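Local coordinates for protein Non-ribosomal peptide synthetase (Streptomyces halstedii, PDB 3WVN) that belongs to the AMP-binding enzymes of the ANL superfamily and holds an aspartic acid in its pocket, at residues Val243-Gly248 with Pro286-Leu291; Ile236-Met241 with Ser280-Met285; Arg310-Ser315 with Ala334-Met339. All coordinates share one frame; numbering follows the deposited sequence.

Three contacts around strand 284-287 and its neighbours illustrate how a fold carries a ligand pocket at the ends of its strands. Contacts 1 and 2 share that strand: contact 2 uses its beginning and links its sheet to the one holding strand 236-239, contact 1 uses its end. Contact 3 adds the next two strands, 311-314 and 335-340, and backbone bonds from T283, M285 and I287 tie 311-314 to the shared strand. Contacts 1 and 3 are buried and both touch the aspartic acid, whereas contact 2 is partly buried and lies further from it. Contact 1 is apolar packing without a hydrogen bond between its segments, contact 2 rests on four bonds around a single bridge, and contact 3 is regular parallel pairing supplemented by water.

Contact 1: residues Val243-Gly248 with Pro286-Leu291; sequences VSWDFG and PIVPSL. With ASP (aspartic acid), chain C.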
ATOM      1  N   VAL A 243      -0.148   5.709  -3.382  1.00 36.03           N
ATOM      2  CA  VAL A 243      -1.022   4.974  -2.458  1.00 38.78           C
ATOM      3  C   VAL A 243      -2.268   4.381  -3.121  1.00 37.78           C
ATOM      4  O   VAL A 243      -3.007   3.621  -2.483  1.00 35.74           O
ATOM      5  CB  VAL A 243      -1.499   5.809  -1.237  1.00 42.21           C
ATOM      6  CG1 VAL A 243      -0.321   6.513  -0.575  1.00 45.55           C
ATOM      7  CG2 VAL A 243      -2.573   6.822  -1.645  1.00 45.37           C
ATOM      8  N   SER A 244      -2.542   4.735  -4.376  1.00 36.43           N
ATOM      9  CA  SER A 244      -3.584   4.025  -5.112  1.00 38.35           C
ATOM     10  C   SER A 244      -3.195   2.578  -5.470  1.00 40.52           C
ATOM     11  O   SER A 244      -4.030   1.772  -5.816  1.00 41.38           O
ATOM     12  CB  SER A 244      -3.975   4.811  -6.370  1.00 41.24           C
ATOM     13  OG  SER A 244      -2.900   4.837  -7.286  1.00 42.29           O
ATOM     14  N   TRP A 245      -1.918   2.268  -5.395  1.00 39.86           N
ATOM     15  CA  TRP A 245      -1.391   0.920  -5.618  1.00 42.10           C
ATOM     16  C   TRP A 245      -1.169   0.375  -4.182  1.00 34.47           C
ATOM     17  O   TRP A 245      -0.768   1.120  -3.317  1.00 32.27           O
ATOM     18  CB  TRP A 245      -0.048   1.118  -6.345  1.00 42.05           C
ATOM     19  CG  TRP A 245       0.714  -0.043  -6.916  1.00 47.91           C
ATOM     20  CD1 TRP A 245       0.521  -1.400  -6.733  1.00 50.26           C
ATOM     21  CD2 TRP A 245       1.897   0.084  -7.705  1.00 48.44           C
ATOM     22  NE1 TRP A 245       1.492  -2.118  -7.424  1.00 50.69           N
ATOM     23  CE2 TRP A 245       2.346  -1.220  -8.022  1.00 53.09           C
ATOM     24  CE3 TRP A 245       2.597   1.186  -8.207  1.00 52.38           C
ATOM     25  CZ2 TRP A 245       3.465  -1.439  -8.817  1.00 53.65           C
ATOM     26  CZ3 TRP A 245       3.714   0.967  -9.006  1.00 56.40           C
ATOM     27  CH2 TRP A 245       4.135  -0.335  -9.301  1.00 57.14           C
ATOM     28  N   ASP A 246      -1.423  -0.897  -3.933  1.00 33.54           N
ATOM     29  CA  ASP A 246      -1.172  -1.435  -2.594  1.00 34.45           C
ATOM     30  C   ASP A 246       0.311  -1.410  -2.192  1.00 31.76           C
ATOM     31  O   ASP A 246       0.646  -1.525  -1.005  1.00 30.25           O
ATOM     32  CB  ASP A 246      -1.813  -2.822  -2.393  1.00 34.64           C
ATOM     33  CG  ASP A 246      -1.108  -3.957  -3.138  1.00 35.37           C
ATOM     34  OD1 ASP A 246       0.096  -3.859  -3.531  1.00 33.31           O
ATOM     35  OD2 ASP A 246      -1.794  -5.008  -3.293  1.00 34.88           O
ATOM     36  N   PHE A 247       1.196  -1.205  -3.169  1.00 31.73           N
ATOM     37  CA  PHE A 247       2.618  -1.079  -2.862  1.00 31.65           C
ATOM     38  C   PHE A 247       2.814   0.158  -2.023  1.00 31.81           C
ATOM     39  O   PHE A 247       3.321   0.089  -0.924  1.00 35.31           O
ATOM     40  CB  PHE A 247       3.441  -1.021  -4.155  1.00 34.35           C
ATOM     41  CG  PHE A 247       4.716  -1.779  -4.088  1.00 35.86           C
ATOM     42  CD1 PHE A 247       5.480  -1.815  -2.927  1.00 37.60           C
ATOM     43  CD2 PHE A 247       5.172  -2.463  -5.189  1.00 41.49           C
ATOM     44  CE1 PHE A 247       6.677  -2.536  -2.862  1.00 39.85           C
ATOM     45  CE2 PHE A 247       6.384  -3.169  -5.135  1.00 39.42           C
ATOM     46  CZ  PHE A 247       7.149  -3.183  -3.989  1.00 37.75           C
ATOM     47  N   GLY A 248       2.290   1.292  -2.449  1.00 30.29           N
ATOM     48  CA  GLY A 248       2.353   2.479  -1.577  1.00 30.60           C
ATOM     49  C   GLY A 248       1.511   2.436  -0.298  1.00 29.64           C
ATOM     50  O   GLY A 248       1.905   2.937   0.783  1.00 28.35           O
ATOM     51  N   PRO A 286      11.086   0.551  -1.483  1.00 22.35           N
ATOM     52  CA  PRO A 286      10.378  -0.389  -2.341  1.00 23.47           C
ATOM     53  C   PRO A 286      10.672  -0.023  -3.811  1.00 25.09           C
ATOM     54  O   PRO A 286      10.693   1.164  -4.183  1.00 25.29           O
ATOM     55  CB  PRO A 286       8.904  -0.126  -2.028  1.00 22.89           C
ATOM     56  CG  PRO A 286       8.858   1.309  -1.572  1.00 23.12           C
ATOM     57  CD  PRO A 286      10.170   1.461  -0.792  1.00 23.96           C
ATOM     58  N   ILE A 287      10.879  -1.049  -4.607  1.00 25.12           N
ATOM     59  CA  ILE A 287      11.213  -0.895  -5.957  1.00 26.52           C
ATOM     60  C   ILE A 287      10.334  -1.763  -6.784  1.00 26.10           C
ATOM     61  O   ILE A 287       9.746  -2.766  -6.309  1.00 25.99           O
ATOM     62  CB  ILE A 287      12.690  -1.292  -6.291  1.00 27.61           C
ATOM     63  CG1 ILE A 287      13.029  -2.652  -5.719  1.00 29.16           C
ATOM     64  CG2 ILE A 287      13.661  -0.254  -5.783  1.00 28.53           C
ATOM     65  CD1 ILE A 287      14.400  -3.128  -6.168  1.00 29.65           C
ATOM     66  N   VAL A 288      10.363  -1.409  -8.045  1.00 27.00           N
ATOM     67  CA  VAL A 288       9.864  -2.224  -9.132  1.00 31.13           C
ATOM     68  C   VAL A 288      11.001  -2.280 -10.159  1.00 30.62           C
ATOM     69  O   VAL A 288      11.917  -1.433 -10.111  1.00 32.11           O
ATOM     70  CB  VAL A 288       8.552  -1.460  -9.539  1.00 34.32           C
ATOM     71  CG1 VAL A 288       8.621  -0.716 -10.847  1.00 35.91           C
ATOM     72  CG2 VAL A 288       7.330  -2.327  -9.325  1.00 35.50           C
ATOM     73  N   PRO A 289      11.042  -3.295 -11.030  1.00 32.34           N
ATOM     74  CA  PRO A 289      12.265  -3.389 -11.878  1.00 32.29           C
ATOM     75  C   PRO A 289      12.649  -2.130 -12.705  1.00 36.79           C
ATOM     76  O   PRO A 289      13.841  -1.797 -12.816  1.00 38.23           O
ATOM     77  CB  PRO A 289      11.924  -4.527 -12.788  1.00 32.01           C
ATOM     78  CG  PRO A 289      11.068  -5.420 -11.932  1.00 31.84           C
ATOM     79  CD  PRO A 289      10.207  -4.504 -11.155  1.00 30.49           C
ATOM     80  N   SER A 290      11.663  -1.395 -13.244  1.00 37.91           N
ATOM     81  CA  SER A 290      11.987  -0.231 -14.064  1.00 38.45           C
ATOM     82  C   SER A 290      12.593   0.891 -13.210  1.00 37.65           C
ATOM     83  O   SER A 290      13.512   1.603 -13.642  1.00 39.15           O
ATOM     84  CB  SER A 290      10.759   0.280 -14.820  1.00 38.33           C
ATOM     85  OG  SER A 290       9.748   0.621 -13.897  1.00 44.42           O
ATOM     86  N   LEU A 291      12.064   1.028 -12.000  1.00 36.03           N
ATOM     87  CA  LEU A 291      12.534   2.012 -11.053  1.00 35.09           C
ATOM     88  C   LEU A 291      13.942   1.661 -10.537  1.00 35.34           C
ATOM     89  O   LEU A 291      14.763   2.544 -10.329  1.00 36.11           O
ATOM     90  CB  LEU A 291      11.561   2.089  -9.895  1.00 34.23           C
ATOM     91  CG  LEU A 291      11.959   2.993  -8.736  1.00 36.35           C
ATOM     92  CD1 LEU A 291      12.232   4.413  -9.213  1.00 39.03           C
ATOM     93  CD2 LEU A 291      10.901   2.971  -7.649  1.00 35.99           C
TER
HETATM   94  N   ASP C 601       0.374  -6.451  -4.553  1.00 39.94           N
HETATM   95  CA  ASP C 601       1.732  -7.051  -4.869  1.00 39.75           C
HETATM   96  C   ASP C 601       2.744  -6.899  -3.751  1.00 37.61           C
HETATM   97  O   ASP C 601       2.694  -5.877  -3.005  1.00 35.87           O
HETATM   98  CB  ASP C 601       2.318  -6.461  -6.152  1.00 39.68           C
HETATM   99  CG  ASP C 601       1.265  -6.357  -7.311  1.00 45.43           C
HETATM  100  OD1 ASP C 601       1.596  -5.724  -8.348  1.00 48.38           O
HETATM  101  OD2 ASP C 601       0.123  -6.877  -7.174  1.00 42.78           O
HETATM  102  OXT ASP C 601       3.621  -7.796  -3.631  1.00 33.78           O
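The indole of W245 carries CB of F247 over one face, 3.8 Å above the ring plane and displaced toward the rim, while OD1 of the bound aspartic acid lies at the indole's edge, near the plane. The six-membered end of the indole reaches the other segment, where W245 CH2 stands 3.8 Å from V288 CG2. With chi1 at -171° the ring extends away from the backbone N, toward 286-291.

The phenyl ring of F247 is approached obliquely by everything it meets in 286-291. P286 CB comes within 3.4 Å of F247 CE1, and the carbonyl oxygen I287 O lies 3.5 Å from F247 CZ. V288 CG2 is more distant from this ring, so the valine leans chiefly on the tryptophan. Beyond these two segments, R347 makes a cation-pi contact with F247.

The first turn of helix 246-258 also supplies a polar grip. D246 OD1 accepts a hydrogen bond of 2.8 Å from the ligand's N, and the carboxylate is itself held by a salt bridge to K346 and a hydrogen bond from T343. One wall of the aspartic acid pocket is thus built from a helix start, with W245 as N-cap, packed against a strand end of the AMP-binding fold.

Contact 2: residues Ile236-Met241 with Ser280-Met285; sequences IVFCRM and SGATMM
S280 meets the strand residues I236 and F238 where helix 273-280 gives way, through a Schellman motif at G281, to strand 284-287; here a single beta bridge, V237 with M284, links two sheets of the AMP-binding fold. I236 CD1 packs against S280 O at 3.4 Å, and S280 OG lies obliquely by the F238 ring, 3.6 Å from F238 CD2, while bonded to S276 O. At G281 the chain turns with positive phi, and its carbonyl oxygen also borders the isoleucine tip.

A282 then sets its methyl against the phenylalanine stem, CB to F238 CB at 3.7 Å. T283 binds I236 twice. Its N bonds to I236 O in the carbonyl plane, on a lone pair, at 2.8 Å. A chi1 of 59° folds T283 OG1 back over its own backbone, where it accepts from I236 N at 2.8 Å, with 162° at the hydrogen; D235 OD1 is a second partner of this hydroxyl.

M284 N reaches I236 O at 3.1 Å, tilted 29° from the carbonyl plane, so two consecutive amides grip one acceptor. M284 O in turn accepts a nearly straight bond of 2.9 Å from F238 N. M285, fully extended, runs its CG past F238 O at 3.7 Å.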
ATOM      1  N   ILE A 236      13.695   5.053   7.484  1.00 31.29           N
ATOM      2  CA  ILE A 236      13.155   6.150   6.722  1.00 28.92           C
ATOM      3  C   ILE A 236      12.811   5.492   5.378  1.00 28.66           C
ATOM      4  O   ILE A 236      13.697   4.960   4.687  1.00 28.36           O
ATOM      5  CB  ILE A 236      14.207   7.242   6.579  1.00 31.27           C
ATOM      6  CG1 ILE A 236      14.501   7.865   7.954  1.00 33.52           C
ATOM      7  CG2 ILE A 236      13.729   8.292   5.581  1.00 32.56           C
ATOM      8  CD1 ILE A 236      15.459   9.055   7.954  1.00 33.72           C
ATOM      9  N   VAL A 237      11.519   5.405   5.063  1.00 26.22           N
ATOM     10  CA  VAL A 237      11.034   4.636   3.934  1.00 25.41           C
ATOM     11  C   VAL A 237      10.814   5.602   2.763  1.00 26.38           C
ATOM     12  O   VAL A 237       9.960   6.525   2.842  1.00 24.78           O
ATOM     13  CB  VAL A 237       9.699   3.922   4.302  1.00 24.60           C
ATOM     14  CG1 VAL A 237       9.190   3.049   3.171  1.00 23.00           C
ATOM     15  CG2 VAL A 237       9.895   3.091   5.553  1.00 26.10           C
ATOM     16  N   PHE A 238      11.498   5.374   1.658  1.00 25.29           N
ATOM     17  CA  PHE A 238      11.402   6.249   0.550  1.00 25.67           C
ATOM     18  C   PHE A 238      10.468   5.652  -0.497  1.00 25.79           C
ATOM     19  O   PHE A 238      10.828   4.713  -1.214  1.00 23.84           O
ATOM     20  CB  PHE A 238      12.806   6.513  -0.052  1.00 26.47           C
ATOM     21  CG  PHE A 238      12.824   7.587  -1.096  1.00 27.75           C
ATOM     22  CD1 PHE A 238      12.561   7.290  -2.408  1.00 29.01           C
ATOM     23  CD2 PHE A 238      13.054   8.913  -0.755  1.00 30.40           C
ATOM     24  CE1 PHE A 238      12.586   8.271  -3.393  1.00 30.09           C
ATOM     25  CE2 PHE A 238      13.080   9.933  -1.733  1.00 30.21           C
ATOM     26  CZ  PHE A 238      12.827   9.608  -3.036  1.00 30.91           C
ATOM     27  N   CYS A 239       9.286   6.247  -0.631  1.00 25.74           N
ATOM     28  CA  CYS A 239       8.242   5.592  -1.376  1.00 28.99           C
ATOM     29  C   CYS A 239       7.864   6.422  -2.584  1.00 32.52           C
ATOM     30  O   CYS A 239       7.286   7.502  -2.465  1.00 32.77           O
ATOM     31  CB  CYS A 239       6.999   5.342  -0.503  1.00 29.25           C
ATOM     32  SG  CYS A 239       5.656   4.505  -1.360  1.00 31.01           S
ATOM     33  N   ARG A 240       8.175   5.889  -3.741  1.00 34.80           N
ATOM     34  CA  ARG A 240       7.845   6.546  -4.960  1.00 39.86           C
ATOM     35  C   ARG A 240       6.553   6.000  -5.592  1.00 41.28           C
ATOM     36  O   ARG A 240       6.152   6.487  -6.636  1.00 46.32           O
ATOM     37  CB  ARG A 240       9.011   6.366  -5.890  1.00 43.18           C
ATOM     38  CG  ARG A 240       9.044   7.348  -7.002  1.00 47.62           C
ATOM     39  CD  ARG A 240      10.122   8.384  -6.861  1.00 54.03           C
ATOM     40  NE  ARG A 240      10.838   8.373  -8.131  1.00 60.68           N
ATOM     41  CZ  ARG A 240      10.291   8.655  -9.306  1.00 66.77           C
ATOM     42  NH1 ARG A 240       9.005   9.061  -9.399  1.00 68.19           N
ATOM     43  NH2 ARG A 240      11.037   8.538 -10.399  1.00 66.66           N
ATOM     44  N   MET A 241       5.893   5.033  -4.945  1.00 39.46           N
ATOM     45  CA  MET A 241       4.658   4.415  -5.439  1.00 38.15           C
ATOM     46  C   MET A 241       3.450   5.125  -4.927  1.00 36.10           C
ATOM     47  O   MET A 241       3.395   5.517  -3.774  1.00 35.30           O
ATOM     48  CB  MET A 241       4.539   2.961  -5.039  1.00 43.59           C
ATOM     49  CG  MET A 241       5.344   2.037  -5.941  1.00 50.56           C
ATOM     50  SD  MET A 241       7.011   1.500  -5.631  1.00 57.84           S
ATOM     51  CE  MET A 241       7.489   2.753  -4.513  1.00 53.81           C
ATOM     52  N   SER A 280      17.265  12.506   2.122  1.00 38.99           N
ATOM     53  CA  SER A 280      16.239  12.062   3.088  1.00 34.95           C
ATOM     54  C   SER A 280      16.819  11.104   4.131  1.00 33.34           C
ATOM     55  O   SER A 280      16.217  10.831   5.172  1.00 33.76           O
ATOM     56  CB  SER A 280      15.086  11.394   2.362  1.00 33.56           C
ATOM     57  OG  SER A 280      15.462  10.237   1.641  1.00 32.60           O
ATOM     58  N   GLY A 281      17.995  10.562   3.845  1.00 33.16           N
ATOM     59  CA  GLY A 281      18.597   9.542   4.712  1.00 30.96           C
ATOM     60  C   GLY A 281      17.863   8.227   4.598  1.00 29.28           C
ATOM     61  O   GLY A 281      17.783   7.504   5.579  1.00 30.37           O
ATOM     62  N   ALA A 282      17.276   7.954   3.433  1.00 27.51           N
ATOM     63  CA  ALA A 282      16.399   6.804   3.221  1.00 26.72           C
ATOM     64  C   ALA A 282      17.130   5.536   3.608  1.00 28.31           C
ATOM     65  O   ALA A 282      18.324   5.374   3.248  1.00 28.10           O
ATOM     66  CB  ALA A 282      16.012   6.729   1.790  1.00 26.51           C
ATOM     67  N   THR A 283      16.450   4.664   4.358  1.00 25.61           N
ATOM     68  CA  THR A 283      16.990   3.388   4.660  1.00 25.30           C
ATOM     69  C   THR A 283      16.299   2.209   3.939  1.00 25.30           C
ATOM     70  O   THR A 283      16.951   1.147   3.725  1.00 22.63           O
ATOM     71  CB  THR A 283      16.965   3.091   6.144  1.00 26.41           C
ATOM     72  OG1 THR A 283      15.625   3.130   6.657  1.00 26.18           O
ATOM     73  CG2 THR A 283      17.844   4.065   6.841  1.00 27.18           C
ATOM     74  N   MET A 284      15.027   2.393   3.537  1.00 24.09           N
ATOM     75  CA  MET A 284      14.257   1.325   2.909  1.00 23.57           C
ATOM     76  C   MET A 284      13.604   1.872   1.681  1.00 24.04           C
ATOM     77  O   MET A 284      13.070   2.990   1.682  1.00 23.14           O
ATOM     78  CB  MET A 284      13.166   0.815   3.805  1.00 23.91           C
ATOM     79  CG  MET A 284      13.596   0.430   5.184  1.00 26.04           C
ATOM     80  SD  MET A 284      14.497  -1.137   5.263  1.00 28.52           S
ATOM     81  CE  MET A 284      13.053  -2.220   5.463  1.00 26.52           C
ATOM     82  N   MET A 285      13.641   1.110   0.613  1.00 23.76           N
ATOM     83  CA  MET A 285      13.061   1.583  -0.625  1.00 24.84           C
ATOM     84  C   MET A 285      12.385   0.461  -1.355  1.00 22.90           C
ATOM     85  O   MET A 285      13.054  -0.467  -1.821  1.00 22.17           O
ATOM     86  CB  MET A 285      14.144   2.170  -1.555  1.00 26.00           C
ATOM     87  CG  MET A 285      13.590   2.821  -2.804  1.00 27.43           C
ATOM     88  SD  MET A 285      14.945   3.391  -3.883  1.00 31.60           S
ATOM     89  CE  MET A 285      13.985   4.173  -5.170  1.00 32.57           C
TER

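Contact 3: residues Arg310-Ser315 with Ala334-Met339; sequences RMFTNS and AQVVRM. With ASP (aspartic acid), chain C.
R310 O and Q335 N open the pairing of two parallel strands, 311-314 and 335-339, joined by helix 321-330 in a beta-alpha-beta unit; the strand axes diverge by only 15°.

Among the backbone bonds, this first one spans 2.8 Å from Q335 N to R310 O, the donor well above the carbonyl plane. F312 N to Q335 O, V337 N to F312 O and N314 N to V337 O follow in regular alternation, and the last, M339 N to N314 O, is weak.

Apolar packing differs on the two faces. On the face of M311, T313 and V337, M311 lays its CG against V337 CG2 at 3.8 Å. On the other, F312 leans CE2 against A334 CB at 3.7 Å, with F331 meeting its ring from outside the two segments. M339, at the end of the pairing, bends at chi3 to bring CE 3.8 Å from T313 CB.

Waters bridge both ends. Water 1 donates to R310 O and Q335 OE1 and accepts from R310 NH1, whose guanidinium also pairs with D235. Water 2 accepts from N314 ND2 (2.6 Å), itself bonded to A317 O, and from M339 N.

The ligand is met just past the strand: S315 OG donates to OXT of the aspartic acid at 2.7 Å.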
ATOM      1  N   ARG A 310      19.579   0.443   3.241  1.00 28.01           N
ATOM      2  CA  ARG A 310      19.820  -0.891   3.736  1.00 28.62           C
ATOM      3  C   ARG A 310      18.968  -1.994   3.052  1.00 27.34           C
ATOM      4  O   ARG A 310      19.261  -3.210   3.153  1.00 26.86           O
ATOM      5  CB  ARG A 310      19.661  -0.905   5.267  1.00 28.37           C
ATOM      6  CG  ARG A 310      18.221  -1.125   5.811  1.00 27.62           C
ATOM      7  CD  ARG A 310      18.214  -0.967   7.325  1.00 26.63           C
ATOM      8  NE  ARG A 310      16.907  -1.131   7.942  1.00 27.30           N
ATOM      9  CZ  ARG A 310      16.297  -2.291   8.166  1.00 26.91           C
ATOM     10  NH1 ARG A 310      16.876  -3.429   7.810  1.00 29.10           N
ATOM     11  NH2 ARG A 310      15.123  -2.328   8.757  1.00 25.80           N
ATOM     12  N   MET A 311      17.932  -1.605   2.332  1.00 25.79           N
ATOM     13  CA  MET A 311      17.078  -2.601   1.698  1.00 24.34           C
ATOM     14  C   MET A 311      16.296  -2.071   0.528  1.00 24.23           C
ATOM     15  O   MET A 311      15.766  -0.939   0.536  1.00 25.66           O
ATOM     16  CB  MET A 311      16.121  -3.234   2.715  1.00 23.90           C
ATOM     17  CG  MET A 311      15.481  -4.499   2.195  1.00 23.95           C
ATOM     18  SD  MET A 311      14.385  -5.267   3.372  1.00 24.13           S
ATOM     19  CE  MET A 311      15.528  -5.575   4.745  1.00 26.22           C
ATOM     20  N   PHE A 312      16.226  -2.885  -0.494  1.00 23.29           N
ATOM     21  CA  PHE A 312      15.358  -2.665  -1.592  1.00 23.56           C
ATOM     22  C   PHE A 312      14.417  -3.881  -1.598  1.00 24.34           C
ATOM     23  O   PHE A 312      14.917  -5.039  -1.531  1.00 24.42           O
ATOM     24  CB  PHE A 312      16.130  -2.639  -2.918  1.00 23.68           C
ATOM     25  CG  PHE A 312      17.123  -1.530  -3.034  1.00 24.29           C
ATOM     26  CD1 PHE A 312      16.707  -0.256  -3.441  1.00 25.37           C
ATOM     27  CD2 PHE A 312      18.451  -1.740  -2.759  1.00 25.77           C
ATOM     28  CE1 PHE A 312      17.600   0.774  -3.542  1.00 26.34           C
ATOM     29  CE2 PHE A 312      19.388  -0.717  -2.864  1.00 27.44           C
ATOM     30  CZ  PHE A 312      18.960   0.538  -3.270  1.00 28.55           C
ATOM     31  N   THR A 313      13.109  -3.643  -1.747  1.00 23.89           N
ATOM     32  CA  THR A 313      12.132  -4.724  -1.769  1.00 25.12           C
ATOM     33  C   THR A 313      11.352  -4.645  -3.052  1.00 26.56           C
ATOM     34  O   THR A 313      10.608  -3.671  -3.270  1.00 25.05           O
ATOM     35  CB  THR A 313      11.128  -4.652  -0.592  1.00 24.70           C
ATOM     36  OG1 THR A 313      10.436  -3.374  -0.597  1.00 25.20           O
ATOM     37  CG2 THR A 313      11.843  -4.768   0.693  1.00 24.43           C
ATOM     38  N   ASN A 314      11.461  -5.719  -3.838  1.00 27.08           N
ATOM     39  CA  ASN A 314      10.937  -5.747  -5.176  1.00 27.79           C
ATOM     40  C   ASN A 314       9.751  -6.690  -5.303  1.00 28.93           C
ATOM     41  O   ASN A 314       9.764  -7.819  -4.831  1.00 27.80           O
ATOM     42  CB  ASN A 314      11.989  -6.167  -6.176  1.00 28.74           C
ATOM     43  CG  ASN A 314      11.452  -6.165  -7.599  1.00 29.33           C
ATOM     44  OD1 ASN A 314      11.449  -5.131  -8.274  1.00 30.31           O
ATOM     45  ND2 ASN A 314      10.930  -7.300  -8.031  1.00 29.58           N
ATOM     46  N   SER A 315       8.682  -6.171  -5.908  1.00 29.51           N
ATOM     47  CA  SER A 315       7.600  -7.011  -6.302  1.00 30.55           C
ATOM     48  C   SER A 315       7.043  -6.485  -7.599  1.00 32.65           C
ATOM     49  O   SER A 315       7.620  -5.594  -8.226  1.00 33.84           O
ATOM     50  CB  SER A 315       6.487  -7.008  -5.230  1.00 30.55           C
ATOM     51  OG  SER A 315       5.709  -8.188  -5.356  1.00 29.65           O
ATOM     52  N   ALA A 334      23.216  -2.819   1.141  1.00 31.33           N
ATOM     53  CA  ALA A 334      21.778  -2.991   1.100  1.00 29.67           C
ATOM     54  C   ALA A 334      21.462  -4.393   0.694  1.00 29.43           C
ATOM     55  O   ALA A 334      22.167  -4.962  -0.107  1.00 32.00           O
ATOM     56  CB  ALA A 334      21.118  -1.950   0.139  1.00 28.83           C
ATOM     57  N   GLN A 335      20.369  -4.941   1.235  1.00 28.35           N
ATOM     58  CA  GLN A 335      19.828  -6.219   0.809  1.00 26.61           C
ATOM     59  C   GLN A 335      18.822  -6.028  -0.283  1.00 26.18           C
ATOM     60  O   GLN A 335      18.066  -5.068  -0.259  1.00 25.98           O
ATOM     61  CB  GLN A 335      19.223  -6.943   2.010  1.00 26.43           C
ATOM     62  CG  GLN A 335      20.238  -7.244   3.094  1.00 28.07           C
ATOM     63  CD  GLN A 335      19.631  -7.831   4.341  1.00 28.61           C
ATOM     64  OE1 GLN A 335      18.809  -7.209   4.982  1.00 28.72           O
ATOM     65  NE2 GLN A 335      20.050  -9.045   4.700  1.00 29.23           N
ATOM     66  N   VAL A 336      18.847  -6.894  -1.296  1.00 26.91           N
ATOM     67  CA  VAL A 336      17.920  -6.835  -2.403  1.00 26.28           C
ATOM     68  C   VAL A 336      16.983  -8.014  -2.293  1.00 26.26           C
ATOM     69  O   VAL A 336      17.416  -9.142  -2.378  1.00 27.12           O
ATOM     70  CB  VAL A 336      18.632  -6.934  -3.732  1.00 27.28           C
ATOM     71  CG1 VAL A 336      17.605  -6.881  -4.879  1.00 26.94           C
ATOM     72  CG2 VAL A 336      19.659  -5.831  -3.844  1.00 28.52           C
ATOM     73  N   VAL A 337      15.716  -7.738  -2.068  1.00 26.01           N
ATOM     74  CA  VAL A 337      14.767  -8.717  -1.563  1.00 25.89           C
ATOM     75  C   VAL A 337      13.673  -8.939  -2.603  1.00 26.74           C
ATOM     76  O   VAL A 337      12.958  -8.004  -2.990  1.00 25.73           O
ATOM     77  CB  VAL A 337      14.104  -8.208  -0.244  1.00 24.97           C
ATOM     78  CG1 VAL A 337      12.994  -9.141   0.214  1.00 24.63           C
ATOM     79  CG2 VAL A 337      15.160  -8.072   0.817  1.00 25.26           C
ATOM     80  N   ARG A 338      13.543 -10.177  -3.044  1.00 26.83           N
ATOM     81  CA  ARG A 338      12.572 -10.529  -4.031  1.00 27.33           C
ATOM     82  C   ARG A 338      11.274 -10.898  -3.319  1.00 28.09           C
ATOM     83  O   ARG A 338      11.312 -11.532  -2.226  1.00 27.61           O
ATOM     84  CB  ARG A 338      13.132 -11.720  -4.772  1.00 28.94           C
ATOM     85  CG  ARG A 338      14.326 -11.357  -5.662  1.00 30.68           C
ATOM     86  CD  ARG A 338      15.585 -12.243  -5.439  1.00 32.99           C
ATOM     87  NE  ARG A 338      15.318 -13.631  -5.523  1.00 33.29           N
ATOM     88  CZ  ARG A 338      15.976 -14.632  -4.889  1.00 33.88           C
ATOM     89  NH1 ARG A 338      16.981 -14.458  -4.071  1.00 33.60           N
ATOM     90  NH2 ARG A 338      15.615 -15.865  -5.165  1.00 33.81           N
ATOM     91  N   MET A 339      10.151 -10.507  -3.912  1.00 26.80           N
ATOM     92  CA  MET A 339       8.816 -10.787  -3.401  1.00 27.49           C
ATOM     93  C   MET A 339       7.891 -11.033  -4.563  1.00 27.21           C
ATOM     94  O   MET A 339       8.229 -10.721  -5.678  1.00 28.14           O
ATOM     95  CB  MET A 339       8.264  -9.617  -2.584  1.00 26.64           C
ATOM     96  CG  MET A 339       9.324  -9.037  -1.664  1.00 27.38           C
ATOM     97  SD  MET A 339       8.720  -7.804  -0.526  1.00 25.01           S
ATOM     98  CE  MET A 339       8.132  -6.599  -1.736  1.00 25.29           C
TER
HETATM   99  N   ASP C 601       0.374  -6.451  -4.553  1.00 39.94           N
HETATM  100  CA  ASP C 601       1.732  -7.051  -4.869  1.00 39.75           C
HETATM  101  C   ASP C 601       2.744  -6.899  -3.751  1.00 37.61           C
HETATM  102  O   ASP C 601       2.694  -5.877  -3.005  1.00 35.87           O
HETATM  103  CB  ASP C 601       2.318  -6.461  -6.152  1.00 39.68           C
HETATM  104  CG  ASP C 601       1.265  -6.357  -7.311  1.00 45.43           C
HETATM  105  OD1 ASP C 601       1.596  -5.724  -8.348  1.00 48.38           O
HETATM  106  OD2 ASP C 601       0.123  -6.877  -7.174  1.00 42.78           O
HETATM  107  OXT ASP C 601       3.621  -7.796  -3.631  1.00 33.78           O
HETATM  108  O   HOH W   1      19.055  -4.168   5.529  1.00 40.56           O
HETATM  109  O   HOH W   2      10.770  -9.685  -6.940  1.00 32.51           O